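Local coordinates for protein ribokinase (Staphylococcus aureus, PDB 3RY7) that catalyses the magnesium-dependent transfer of phosphate from ATP to O-5 of D-ribose, giving D-ribose 5-phosphate, at residues P146-I149 with S150-I154; N126-D129 with A130-A134; M117-T120 with P121-I125; I81-S84 with Y85-K88. All blocks are in the same frame, centred on the assembly; numbering follows the deposited sequence.

Contact 1 (P146-I149 with S150-I154); sequences PAII and SAFEI
Ile148 keeps CG1 beside its backbone N (chi1 -61°), which leaves CG2 anti to that N and facing Phe152; one turn on, Phe152 holds CG anti to its carbonyl carbon (chi1 -80°), which lays the ring beside Ile148. The methyl ends up over the middle of one ring face, CG2 lying 3.9 Å from the centroid of Phe152 and only 11° off the normal, a CH-pi contact that suits a branched aliphatic and a flat aromatic spaced i to i+4. The same pair is joined by the backbone, Phe152 N giving a hydrogen bond to Ile148 O at 2.9 Å. One residue on, Glu153 N bonds to Ile149 O at 2.8 Å, and the extended Glu153 side chain runs obliquely across Ile149, OE2 3.4 Å from its CG2, the exposed carboxylate against the buried isoleucine's methyl. Small Ser150 and Ala151 face other helices, while Ser150 N reaches Pro146 O and Ala151 N reaches Ala147 O in ordinary helical bonds. Helix 145-157, which links parallel strands 136-140 and 161-165 in a beta-alpha-beta unit, thus turns Ile148 and Phe152 to Leu176 of helix 174-177 and Ser150 and Ala151 to Val124 of helix 121-125.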
loop_
_atom_site.group_PDB
_atom_site.type_symbol
_atom_site.label_atom_id
_atom_site.label_comp_id
_atom_site.label_asym_id
_atom_site.label_seq_id
_atom_site.Cartn_x
_atom_site.Cartn_y
_atom_site.Cartn_z
ATOM N N PRO A 146 8.892 -11.574 -33.966
ATOM C CA PRO A 146 8.405 -11.141 -35.293
ATOM C C PRO A 146 7.332 -10.042 -35.193
ATOM O O PRO A 146 7.272 -9.172 -36.056
ATOM C CB PRO A 146 7.840 -12.429 -35.923
ATOM C CG PRO A 146 8.525 -13.550 -35.190
ATOM C CD PRO A 146 8.730 -13.026 -33.761
ATOM N N ALA A 147 6.521 -10.046 -34.141
ATOM C CA ALA A 147 5.593 -8.940 -33.957
ATOM C C ALA A 147 6.332 -7.630 -33.670
ATOM O O ALA A 147 5.933 -6.562 -34.152
ATOM C CB ALA A 147 4.586 -9.234 -32.833
ATOM N N ILE A 148 7.375 -7.710 -32.848
ATOM C CA ILE A 148 8.131 -6.516 -32.494
ATOM C C ILE A 148 8.875 -5.966 -33.731
ATOM O O ILE A 148 8.868 -4.765 -33.981
ATOM C CB ILE A 148 9.122 -6.779 -31.339
ATOM C CG1 ILE A 148 8.386 -7.232 -30.057
ATOM C CG2 ILE A 148 9.934 -5.502 -31.043
ATOM C CD1 ILE A 148 9.316 -7.734 -28.995
ATOM N N ILE A 149 9.489 -6.857 -34.501
ATOM C CA ILE A 149 10.177 -6.459 -35.736
ATOM C C ILE A 149 9.227 -5.682 -36.649
ATOM O O ILE A 149 9.563 -4.616 -37.182
ATOM C CB ILE A 149 10.749 -7.676 -36.474
ATOM C CG1 ILE A 149 11.962 -8.224 -35.725
ATOM C CG2 ILE A 149 11.153 -7.301 -37.895
ATOM C CD1 ILE A 149 12.459 -9.558 -36.280
ATOM N N SER A 150 8.007 -6.184 -36.784
ATOM C CA SER A 150 7.072 -5.556 -37.702
ATOM C C SER A 150 6.640 -4.156 -37.222
ATOM O O SER A 150 6.478 -3.224 -38.032
ATOM C CB SER A 150 5.880 -6.483 -37.958
ATOM O OG SER A 150 4.670 -5.813 -37.685
ATOM N N ALA A 151 6.476 -4.004 -35.907
ATOM C CA ALA A 151 6.107 -2.713 -35.342
ATOM C C ALA A 151 7.269 -1.708 -35.466
ATOM O O ALA A 151 7.055 -0.522 -35.718
ATOM C CB ALA A 151 5.687 -2.871 -33.888
ATOM N N PHE A 152 8.493 -2.206 -35.301
ATOM C CA PHE A 152 9.681 -1.352 -35.367
ATOM C C PHE A 152 10.008 -0.973 -36.825
ATOM O O PHE A 152 10.558 0.093 -37.078
ATOM C CB PHE A 152 10.883 -2.037 -34.694
ATOM C CG PHE A 152 10.883 -1.942 -33.175
ATOM C CD1 PHE A 152 11.992 -2.372 -32.437
ATOM C CD2 PHE A 152 9.786 -1.411 -32.491
ATOM C CE1 PHE A 152 12.002 -2.286 -31.023
ATOM C CE2 PHE A 152 9.793 -1.303 -31.087
ATOM C CZ PHE A 152 10.904 -1.747 -30.351
ATOM N N GLU A 153 9.662 -1.841 -37.775
ATOM C CA GLU A 153 9.819 -1.507 -39.212
ATOM C C GLU A 153 8.922 -0.348 -39.604
ATOM O O GLU A 153 9.364 0.626 -40.230
ATOM C CB GLU A 153 9.555 -2.716 -40.095
ATOM C CG GLU A 153 10.654 -3.762 -40.033
ATOM C CD GLU A 153 10.216 -5.088 -40.637
ATOM O OE1 GLU A 153 8.979 -5.306 -40.685
ATOM O OE2 GLU A 153 11.097 -5.902 -41.039
ATOM N N ILE A 154 7.672 -0.422 -39.168
ATOM C CA ILE A 154 6.721 0.662 -39.372
ATOM C C ILE A 154 7.183 1.959 -38.734
ATOM O O ILE A 154 7.137 3.023 -39.370
ATOM C CB ILE A 154 5.335 0.296 -38.808
ATOM C CG1 ILE A 154 4.731 -0.886 -39.587
ATOM C CG2 ILE A 154 4.400 1.500 -38.828
ATOM C CD1 ILE A 154 3.438 -1.401 -38.969
#

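Contact 2 (N126-D129 with A130-A134); sequences NAKD and AIINA
Ile132 N and Lys128 O share the straightest hydrogen bond of this short helix, 3.0 Å long with an N-H...O angle of 174°. At the start of the helix, Ala130 N bonds to Ala127 O at 3.1 Å, an i to i+3 bond more bent than its neighbour. At the other end Asn133 N reaches Asp129 O in a weak bond of 3.5 Å, just where the backbone at Asn133 leaves helical angles. The Asn133 side chain leans back toward the same carbonyl, placing ND2 3.4 Å from Asp129 O; a polar asparagine suits this exposed position where the chain leaves the helix.

Outside the backbone, Lys128 and Ile132 run side by side in the same direction. Lys128 CG sits between the backbone N and the carbonyl carbon (chi1 84°), and bends at chi3 and chi4 carry the chain along the helix until NZ is 3.7 Å from CD1 of Ile132. A lysine suits the place because it can keep its amine at the partly exposed surface, beside the isoleucine methyl. Ile132 CG1 also rests 3.4 Å from Lys128 O. Ala127 and Ala130 present only methyls, which fits the close approach of Tyr85, of Ile60 and Thr58 on strand 56-64, and of Val6 on strand 4-8. Ile131 is buried instead against Ala151, Ile154 and Ala155 of helix 145-157. The arrangement is that of a single-turn helix, with a bent i to i+3 bond at its start and a weak bond to Asn133 near its end, in the connection leading to strand 136-140 of the central sheet of this PfkB-family kinase.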
loop_
_atom_site.group_PDB
_atom_site.type_symbol
_atom_site.label_atom_id
_atom_site.label_comp_id
_atom_site.label_asym_id
_atom_site.label_seq_id
_atom_site.Cartn_x
_atom_site.Cartn_y
_atom_site.Cartn_z
ATOM N N ASN A 126 -2.270 -4.338 -38.431
ATOM C CA ASN A 126 -3.624 -3.919 -38.153
ATOM C C ASN A 126 -3.697 -2.645 -37.315
ATOM O O ASN A 126 -4.665 -1.901 -37.410
ATOM C CB ASN A 126 -4.371 -5.059 -37.460
ATOM C CG ASN A 126 -5.775 -5.229 -37.978
ATOM O OD1 ASN A 126 -6.011 -6.004 -38.909
ATOM N ND2 ASN A 126 -6.721 -4.501 -37.382
ATOM N N ALA A 127 -2.673 -2.390 -36.503
ATOM C CA ALA A 127 -2.692 -1.240 -35.597
ATOM C C ALA A 127 -1.786 -0.091 -36.045
ATOM O O ALA A 127 -1.491 0.806 -35.263
ATOM C CB ALA A 127 -2.308 -1.687 -34.199
ATOM N N LYS A 128 -1.371 -0.110 -37.310
ATOM C CA LYS A 128 -0.313 0.786 -37.800
ATOM C C LYS A 128 -0.606 2.274 -37.612
ATOM O O LYS A 128 0.307 3.079 -37.468
ATOM C CB LYS A 128 0.028 0.492 -39.275
ATOM C CG LYS A 128 -0.889 1.162 -40.278
ATOM C CD LYS A 128 -0.834 0.453 -41.621
ATOM C CE LYS A 128 0.567 0.492 -42.224
ATOM N NZ LYS A 128 0.833 1.741 -42.987
ATOM N N ASP A 129 -1.877 2.646 -37.597
ATOM C CA ASP A 129 -2.216 4.053 -37.455
ATOM C C ASP A 129 -1.651 4.643 -36.176
ATOM O O ASP A 129 -1.144 5.764 -36.166
ATOM C CB ASP A 129 -3.726 4.246 -37.487
ATOM C CG ASP A 129 -4.224 4.637 -38.854
ATOM O OD1 ASP A 129 -4.259 5.855 -39.140
ATOM O OD2 ASP A 129 -4.569 3.730 -39.637
ATOM N N ALA A 130 -1.754 3.874 -35.098
ATOM C CA ALA A 130 -1.239 4.284 -33.798
ATOM C C ALA A 130 0.274 4.518 -33.843
ATOM O O ALA A 130 0.778 5.527 -33.346
ATOM C CB ALA A 130 -1.582 3.232 -32.754
ATOM N N ILE A 131 0.991 3.577 -34.448
ATOM C CA ILE A 131 2.439 3.661 -34.548
ATOM C C ILE A 131 2.902 4.872 -35.372
ATOM O O ILE A 131 3.730 5.662 -34.921
ATOM C CB ILE A 131 3.013 2.373 -35.119
ATOM C CG1 ILE A 131 2.754 1.222 -34.135
ATOM C CG2 ILE A 131 4.493 2.542 -35.420
ATOM C CD1 ILE A 131 2.914 -0.165 -34.720
ATOM N N ILE A 132 2.344 5.033 -36.564
ATOM C CA ILE A 132 2.784 6.094 -37.454
ATOM C C ILE A 132 2.732 7.477 -36.808
ATOM O O ILE A 132 3.611 8.313 -37.029
ATOM C CB ILE A 132 1.997 6.072 -38.767
ATOM C CG1 ILE A 132 2.378 4.819 -39.556
ATOM C CG2 ILE A 132 2.260 7.342 -39.574
ATOM C CD1 ILE A 132 1.665 4.689 -40.868
ATOM N N ASN A 133 1.726 7.711 -35.982
ATOM C CA ASN A 133 1.559 9.033 -35.393
ATOM C C ASN A 133 2.185 9.183 -34.012
ATOM O O ASN A 133 1.986 10.195 -33.337
ATOM C CB ASN A 133 0.085 9.450 -35.409
ATOM C CG ASN A 133 -0.459 9.573 -36.831
ATOM O OD1 ASN A 133 0.178 10.174 -37.703
ATOM N ND2 ASN A 133 -1.631 8.989 -37.074
ATOM N N ALA A 134 2.968 8.188 -33.614
ATOM C CA ALA A 134 3.624 8.205 -32.308
ATOM C C ALA A 134 4.985 8.913 -32.331
ATOM O O ALA A 134 5.638 8.991 -33.372
ATOM C CB ALA A 134 3.795 6.779 -31.785
#

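Contact 3 (M117-T120 with P121-I125); sequences MTMT and PEDVI
The Asp123 carboxylate turns one oxygen, OD2, back to the residue just before the helix, where Thr120 N meets it on the anti side, 28° out of the carboxylate plane, at 2.9 Å. A second carboxylate, that of Glu122, crosses Thr120 obliquely, its OE2 3.1 Å from Thr120 CB. Beside the first, Met119 CG passes 3.9 Å from Asp123 CB, setting aliphatic carbon against the base of the acid. The reciprocal bond runs from Asp123 N to Thr120 OG1 at 3.2 Å. It is made possible by Thr120 OG1 standing between the backbone N and the carbonyl carbon (chi1 64°), over the first turn of the helix. A hydroxyl suits this place because it can accept from a backbone N-H that has no earlier helical carbonyl to serve it. Val124 N then bonds to Thr120 O at 3.1 Å, beginning the regular helical pattern. Pro121, which has no N-H to offer, fits the first helical position. Further inward, Met119 SD lies 4.2 Å from Val124 CG2. Lys62 forms a salt bridge with Asp123 OD2 and also bonds to Thr118 O, tying the loop and the acid to strand 56-64. Together Thr120 as N-cap and Asp123 form a classical capping box at the start of helix 121-125.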
loop_
_atom_site.group_PDB
_atom_site.type_symbol
_atom_site.label_atom_id
_atom_site.label_comp_id
_atom_site.label_asym_id
_atom_site.label_seq_id
_atom_site.Cartn_x
_atom_site.Cartn_y
_atom_site.Cartn_z
ATOM N N MET A 117 1.796 -14.403 -26.553
ATOM C CA MET A 117 2.733 -15.063 -27.456
ATOM C C MET A 117 2.077 -15.592 -28.736
ATOM O O MET A 117 2.696 -16.336 -29.498
ATOM C CB MET A 117 3.500 -16.159 -26.716
ATOM C CG MET A 117 4.404 -15.584 -25.610
ATOM S SD MET A 117 5.608 -14.410 -26.289
ATOM C CE MET A 117 6.694 -15.520 -27.158
ATOM N N THR A 118 0.829 -15.203 -28.983
ATOM C CA THR A 118 0.238 -15.472 -30.293
ATOM C C THR A 118 0.179 -14.196 -31.152
ATOM O O THR A 118 -0.368 -14.211 -32.257
ATOM C CB THR A 118 -1.182 -16.055 -30.169
ATOM O OG1 THR A 118 -2.086 -15.028 -29.738
ATOM C CG2 THR A 118 -1.200 -17.250 -29.180
ATOM N N MET A 119 0.725 -13.086 -30.645
ATOM C CA MET A 119 0.620 -11.833 -31.382
ATOM C C MET A 119 1.482 -11.943 -32.626
ATOM O O MET A 119 2.629 -12.361 -32.528
ATOM C CB MET A 119 1.059 -10.640 -30.546
ATOM C CG MET A 119 0.744 -9.339 -31.232
ATOM S SD MET A 119 1.377 -7.870 -30.402
ATOM C CE MET A 119 0.230 -7.708 -29.032
ATOM N N THR A 120 0.913 -11.594 -33.782
ATOM C CA THR A 120 1.593 -11.746 -35.080
ATOM C C THR A 120 1.843 -10.395 -35.758
ATOM O O THR A 120 1.257 -9.369 -35.380
ATOM C CB THR A 120 0.734 -12.547 -36.086
ATOM O OG1 THR A 120 -0.460 -11.810 -36.355
ATOM C CG2 THR A 120 0.379 -13.924 -35.561
ATOM N N PRO A 121 2.695 -10.387 -36.793
ATOM C CA PRO A 121 2.883 -9.135 -37.544
ATOM C C PRO A 121 1.562 -8.580 -38.073
ATOM O O PRO A 121 1.367 -7.361 -38.090
ATOM C CB PRO A 121 3.799 -9.553 -38.687
ATOM C CG PRO A 121 4.619 -10.652 -38.092
ATOM C CD PRO A 121 3.712 -11.394 -37.130
ATOM N N GLU A 122 0.658 -9.463 -38.471
ATOM C CA GLU A 122 -0.627 -8.990 -38.916
ATOM C C GLU A 122 -1.460 -8.331 -37.863
ATOM O O GLU A 122 -2.106 -7.395 -38.151
ATOM C CB GLU A 122 -1.418 -10.006 -39.733
ATOM C CG GLU A 122 -1.085 -11.401 -39.514
ATOM C CD GLU A 122 0.261 -11.781 -39.980
ATOM O OE1 GLU A 122 0.514 -11.672 -41.166
ATOM O OE2 GLU A 122 1.063 -12.221 -39.178
ATOM N N ASP A 123 -1.383 -8.795 -36.633
ATOM C CA ASP A 123 -1.997 -8.093 -35.513
ATOM C C ASP A 123 -1.433 -6.688 -35.431
ATOM O O ASP A 123 -2.162 -5.726 -35.215
ATOM C CB ASP A 123 -1.731 -8.836 -34.199
ATOM C CG ASP A 123 -2.528 -10.127 -34.090
ATOM O OD1 ASP A 123 -3.699 -10.151 -34.557
ATOM O OD2 ASP A 123 -1.982 -11.114 -33.558
ATOM N N VAL A 124 -0.122 -6.579 -35.602
ATOM C CA VAL A 124 0.558 -5.296 -35.511
ATOM C C VAL A 124 0.217 -4.370 -36.680
ATOM O O VAL A 124 -0.116 -3.207 -36.470
ATOM C CB VAL A 124 2.082 -5.489 -35.440
ATOM C CG1 VAL A 124 2.797 -4.120 -35.476
ATOM C CG2 VAL A 124 2.462 -6.284 -34.175
ATOM N N ILE A 125 0.316 -4.885 -37.905
ATOM C CA ILE A 125 0.002 -4.095 -39.112
ATOM C C ILE A 125 -1.374 -3.503 -38.935
ATOM O O ILE A 125 -1.621 -2.326 -39.210
ATOM C CB ILE A 125 -0.016 -4.970 -40.366
ATOM C CG1 ILE A 125 1.365 -5.009 -41.005
ATOM C CG2 ILE A 125 -1.010 -4.422 -41.383
ATOM C CD1 ILE A 125 2.486 -5.189 -40.023
#

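Contact 4 (I81-S84 with Y85-K88); sequences IDTS and YIIK
Between the two segments one direct backbone bond is made: Ile86 N bonds to Thr83 O at 3.2 Å, the donor standing 57° out of the carbonyl plane, as part of a type I beta turn from Thr83 to Ile86. A water bridges the two segments, donating to Asp82 O and accepting from Tyr85 N, each at 2.7 Å.

Two side-chain hydrogen bonds end on one oxygen of Asp82. Ser84 OG donates to the syn lone pair of Asp82 OD2 at 2.6 Å, and Ser84 N comes to that oxygen from above the carboxylate plane at 2.9 Å, closing an Asx turn. CG anti to the backbone N (chi1 176°) places the Asp82 carboxylate next to Ser84.

Around the Tyr85 ring, Ser84 CB lies over one face, 4.1 Å from the centroid, in a CH-pi contact, and Asp82 OD1 stands at the edge, 4.2 Å from Tyr85 CE2, the carboxylate and ring planes being 54° apart.

The apolar contact is between Thr83 and Ile86, which point the same way, Thr83 CG2 meeting Ile86 CD1 at 3.5 Å. Both turn to Phe76 of helix 70-78, where a methyl-bearing threonine and a branched isoleucine suit the aromatic surface.

The chemistry implies a turn fixed chiefly by its own polar groups: two donors should stabilise the charged form of Asp82, while the water joins backbone atoms that the turn leaves apart.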
loop_
_atom_site.group_PDB
_atom_site.type_symbol
_atom_site.label_atom_id
_atom_site.label_comp_id
_atom_site.label_asym_id
_atom_site.label_seq_id
_atom_site.Cartn_x
_atom_site.Cartn_y
_atom_site.Cartn_z
ATOM N N ILE A 81 -5.865 5.229 -21.425
ATOM C CA ILE A 81 -5.118 4.545 -22.459
ATOM C C ILE A 81 -6.065 4.205 -23.595
ATOM O O ILE A 81 -7.140 3.657 -23.362
ATOM C CB ILE A 81 -4.508 3.268 -21.923
ATOM C CG1 ILE A 81 -3.460 3.600 -20.853
ATOM C CG2 ILE A 81 -3.908 2.460 -23.067
ATOM C CD1 ILE A 81 -3.113 2.436 -19.921
ATOM N N ASP A 82 -5.684 4.547 -24.820
ATOM C CA ASP A 82 -6.527 4.233 -25.972
ATOM C C ASP A 82 -6.475 2.724 -26.191
ATOM O O ASP A 82 -5.409 2.156 -26.414
ATOM C CB ASP A 82 -6.080 5.015 -27.215
ATOM C CG ASP A 82 -6.878 4.653 -28.474
ATOM O OD1 ASP A 82 -6.592 5.214 -29.552
ATOM O OD2 ASP A 82 -7.791 3.813 -28.400
ATOM N N THR A 83 -7.631 2.079 -26.095
ATOM C CA THR A 83 -7.702 0.623 -26.154
ATOM C C THR A 83 -8.223 0.094 -27.490
ATOM O O THR A 83 -8.484 -1.105 -27.625
ATOM C CB THR A 83 -8.567 0.077 -25.015
ATOM O OG1 THR A 83 -9.776 0.846 -24.932
ATOM C CG2 THR A 83 -7.822 0.201 -23.678
ATOM N N SER A 84 -8.329 0.985 -28.477
ATOM C CA SER A 84 -8.833 0.661 -29.819
ATOM C C SER A 84 -8.137 -0.503 -30.505
ATOM O O SER A 84 -8.706 -1.139 -31.398
ATOM C CB SER A 84 -8.691 1.869 -30.744
ATOM O OG SER A 84 -9.421 2.962 -30.255
ATOM N N TYR A 85 -6.899 -0.768 -30.115
ATOM C CA TYR A 85 -6.095 -1.727 -30.847
ATOM C C TYR A 85 -5.820 -3.006 -30.066
ATOM O O TYR A 85 -5.080 -3.868 -30.521
ATOM C CB TYR A 85 -4.807 -1.057 -31.345
ATOM C CG TYR A 85 -5.101 0.137 -32.244
ATOM C CD1 TYR A 85 -5.355 -0.038 -33.606
ATOM C CD2 TYR A 85 -5.172 1.431 -31.725
ATOM C CE1 TYR A 85 -5.646 1.046 -34.434
ATOM C CE2 TYR A 85 -5.461 2.527 -32.546
ATOM C CZ TYR A 85 -5.694 2.324 -33.900
ATOM O OH TYR A 85 -5.975 3.395 -34.717
ATOM N N ILE A 86 -6.443 -3.142 -28.901
ATOM C CA ILE A 86 -6.312 -4.385 -28.148
ATOM C C ILE A 86 -7.010 -5.537 -28.872
ATOM O O ILE A 86 -8.150 -5.407 -29.326
ATOM C CB ILE A 86 -6.886 -4.258 -26.736
ATOM C CG1 ILE A 86 -6.070 -3.251 -25.933
ATOM C CG2 ILE A 86 -6.904 -5.624 -26.045
ATOM C CD1 ILE A 86 -6.617 -3.011 -24.553
ATOM N N ILE A 87 -6.316 -6.661 -28.970
ATOM C CA ILE A 87 -6.777 -7.824 -29.709
ATOM C C ILE A 87 -7.242 -8.921 -28.756
ATOM O O ILE A 87 -6.600 -9.160 -27.737
ATOM C CB ILE A 87 -5.621 -8.388 -30.558
ATOM C CG1 ILE A 87 -5.099 -7.321 -31.515
ATOM C CG2 ILE A 87 -6.053 -9.636 -31.328
ATOM C CD1 ILE A 87 -3.590 -7.243 -31.529
ATOM N N LYS A 88 -8.353 -9.582 -29.084
ATOM C CA LYS A 88 -8.818 -10.747 -28.312
ATOM C C LYS A 88 -8.823 -11.964 -29.196
ATOM O O LYS A 88 -9.268 -11.902 -30.339
ATOM C CB LYS A 88 -10.217 -10.539 -27.741
ATOM C CG LYS A 88 -10.332 -9.343 -26.825
ATOM C CD LYS A 88 -11.640 -9.360 -26.040
ATOM C CE LYS A 88 -11.900 -8.019 -25.358
ATOM N NZ LYS A 88 -13.164 -8.028 -24.541
HETATM O O HOH W 1 -5.211 0.105 -28.133
#

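In the fold
From the N terminus, contact 4 comes first, turning the chain out of the loop after helix 70-78 into edge strand 87-89. Contact 3 follows, starting helix 121-125, then contact 2 on helix 128-132 and contact 1 on helix 145-157. All four are local and in series, so none nests in or crosses another; the contacts between them join the fold. Tyr85 of contact 4 packs on Ala127, Asp129 and Ala130 of contact 2, and Ile87 meets Asp123 of contact 3. Val124 touches Ile131, Ser150 and Ala151, while Ile154 rests on Ile131 and Ile132, drawing helices 121-125, 128-132 and 145-157 together.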